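Side-chain contact in DNA alpha-glucosyltransferase (Enterobacteria phage T4, PDB 1XV5), which is a bacteriophage glycosyltransferase of the GT-B fold, built from two domains that each hold a parallel beta sheet: residues 224-229 with 356-361. Sequence-based numbering, arbitrary orientation.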
loop_
_atom_site.group_PDB
_atom_site.type_symbol
_atom_site.label_atom_id
_atom_site.label_comp_id
_atom_site.label_asym_id
_atom_site.label_seq_id
_atom_site.Cartn_x
_atom_site.Cartn_y
_atom_site.Cartn_z
ATOM N N LYS A 224 -11.692 18.847 16.837
ATOM C CA LYS A 224 -11.783 20.303 16.783
ATOM C C LYS A 224 -12.345 20.916 18.067
ATOM O O LYS A 224 -11.800 21.893 18.581
ATOM C CB LYS A 224 -12.618 20.753 15.584
ATOM C CG LYS A 224 -12.427 22.226 15.243
ATOM C CD LYS A 224 -13.300 22.653 14.074
ATOM C CE LYS A 224 -13.028 24.098 13.701
ATOM N NZ LYS A 224 -13.899 24.568 12.587
ATOM N N PRO A 225 -13.443 20.353 18.603
ATOM C CA PRO A 225 -14.027 20.897 19.835
ATOM C C PRO A 225 -13.073 20.825 21.023
ATOM O O PRO A 225 -13.141 21.646 21.936
ATOM C CB PRO A 225 -15.263 20.025 20.049
ATOM C CG PRO A 225 -15.642 19.623 18.657
ATOM C CD PRO A 225 -14.304 19.298 18.042
ATOM N N ALA A 226 -12.180 19.840 21.000
ATOM C CA ALA A 226 -11.220 19.644 22.080
ATOM C C ALA A 226 -9.956 20.491 21.926
ATOM O O ALA A 226 -9.052 20.416 22.759
ATOM C CB ALA A 226 -10.852 18.162 22.179
ATOM N N GLY A 227 -9.894 21.285 20.861
ATOM C CA GLY A 227 -8.735 22.135 20.640
ATOM C C GLY A 227 -7.580 21.447 19.940
ATOM O O GLY A 227 -6.457 21.961 19.924
ATOM N N LYS A 228 -7.851 20.287 19.351
ATOM C CA LYS A 228 -6.821 19.528 18.648
ATOM C C LYS A 228 -6.757 19.934 17.180
ATOM O O LYS A 228 -7.651 20.616 16.673
ATOM C CB LYS A 228 -7.112 18.031 18.751
ATOM C CG LYS A 228 -7.420 17.549 20.157
ATOM C CD LYS A 228 -6.236 17.726 21.086
ATOM C CE LYS A 228 -6.553 17.179 22.470
ATOM N NZ LYS A 228 -5.354 17.193 23.355
ATOM N N SER A 229 -5.701 19.502 16.498
ATOM C CA SER A 229 -5.522 19.824 15.088
ATOM C C SER A 229 -5.510 18.574 14.226
ATOM O O SER A 229 -5.029 17.520 14.646
ATOM C CB SER A 229 -4.208 20.579 14.878
ATOM O OG SER A 229 -4.162 21.748 15.671
ATOM N N SER A 356 -15.377 6.781 22.942
ATOM C CA SER A 356 -14.430 5.880 23.587
ATOM C C SER A 356 -13.067 5.994 22.912
ATOM O O SER A 356 -12.031 5.949 23.573
ATOM C CB SER A 356 -14.933 4.437 23.501
ATOM O OG SER A 356 -14.003 3.543 24.083
ATOM N N THR A 357 -13.077 6.134 21.592
ATOM C CA THR A 357 -11.839 6.264 20.837
ATOM C C THR A 357 -11.092 7.525 21.263
ATOM O O THR A 357 -9.894 7.487 21.532
ATOM C CB THR A 357 -12.119 6.341 19.323
ATOM O OG1 THR A 357 -12.740 5.125 18.892
ATOM C CG2 THR A 357 -10.825 6.552 18.547
ATOM N N PHE A 358 -11.799 8.646 21.333
ATOM C CA PHE A 358 -11.143 9.886 21.721
ATOM C C PHE A 358 -10.692 9.855 23.181
ATOM O O PHE A 358 -9.684 10.459 23.534
ATOM C CB PHE A 358 -12.060 11.084 21.481
ATOM C CG PHE A 358 -11.390 12.401 21.729
ATOM C CD1 PHE A 358 -10.174 12.697 21.115
ATOM C CD2 PHE A 358 -11.957 13.339 22.588
ATOM C CE1 PHE A 358 -9.530 13.904 21.351
ATOM C CE2 PHE A 358 -11.323 14.553 22.833
ATOM C CZ PHE A 358 -10.107 14.836 22.214
ATOM N N GLU A 359 -11.432 9.146 24.027
ATOM C CA GLU A 359 -11.059 9.053 25.435
ATOM C C GLU A 359 -9.703 8.372 25.578
ATOM O O GLU A 359 -8.887 8.763 26.410
ATOM C CB GLU A 359 -12.125 8.290 26.223
ATOM C CG GLU A 359 -13.424 9.071 26.376
ATOM C CD GLU A 359 -13.235 10.368 27.149
ATOM O OE1 GLU A 359 -14.119 11.247 27.071
ATOM O OE2 GLU A 359 -12.204 10.509 27.841
ATOM N N ARG A 360 -9.457 7.362 24.752
ATOM C CA ARG A 360 -8.188 6.647 24.798
ATOM C C ARG A 360 -7.077 7.576 24.306
ATOM O O ARG A 360 -5.974 7.590 24.854
ATOM C CB ARG A 360 -8.266 5.385 23.931
ATOM C CG ARG A 360 -7.005 4.517 23.943
ATOM C CD ARG A 360 -6.586 4.104 25.356
ATOM N NE ARG A 360 -5.532 3.092 25.322
ATOM C CZ ARG A 360 -4.859 2.661 26.385
ATOM N NH1 ARG A 360 -5.119 3.152 27.590
ATOM N NH2 ARG A 360 -3.922 1.731 26.242
ATOM N N ILE A 361 -7.379 8.359 23.276
ATOM C CA ILE A 361 -6.416 9.303 22.727
ATOM C C ILE A 361 -6.037 10.330 23.795
ATOM O O ILE A 361 -4.864 10.664 23.962
ATOM C CB ILE A 361 -7.004 10.019 21.490
ATOM C CG1 ILE A 361 -7.111 9.022 20.334
ATOM C CG2 ILE A 361 -6.143 11.216 21.108
ATOM C CD1 ILE A 361 -7.813 9.575 19.096
#
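Phe358 reaches across from its helix and meets the methyl group of Ala226 with the far end of its ring. The evidence is a pair of carbon distances: Ala226 CB lies 3.4 Å from Phe358 CZ and 3.7 Å from Phe358 CE2, so the methyl sits by one corner of the ring, obliquely to its plane. The CA–CB bond of Phe358 already points at the turn, and with CG anti to the backbone N (chi1 -174°) the ring carries on in that direction, across a gap of 9.8 Å between Ala226 CA and Phe358 CA. Lys228 comes to the same end of the ring from another direction: its CE lies at the edge, near the ring plane, 4.3 Å from Phe358 CZ. That approach is made by methylene carbon, while the ammonium NZ is hydrogen-bonded to Asn198 OD1. Between the two segments the contact buries 102 Å² summed over both sides, with Phe358 contributing 53 Å² of it.

Ala226 and Lys228 flank Gly227, the C-prime residue of a Schellman motif terminating helix 212-223. The assignment rests on the positive phi of Gly227 (85°) and on two backbone hydrogen bonds, Gly227 N to Lys224 O at 3.0 Å and Lys228 N to Leu223 O. The chain then enters strand 229-233 of the second parallel sheet of this GT-B protein, so the contact joins a helix-to-strand turn to the neighbouring helix 354-365. Ala226 is exposed, whereas the buried Phe358 also packs on Phe218 and Leu223 of helix 212-223, as part of a wider helix-helix interface.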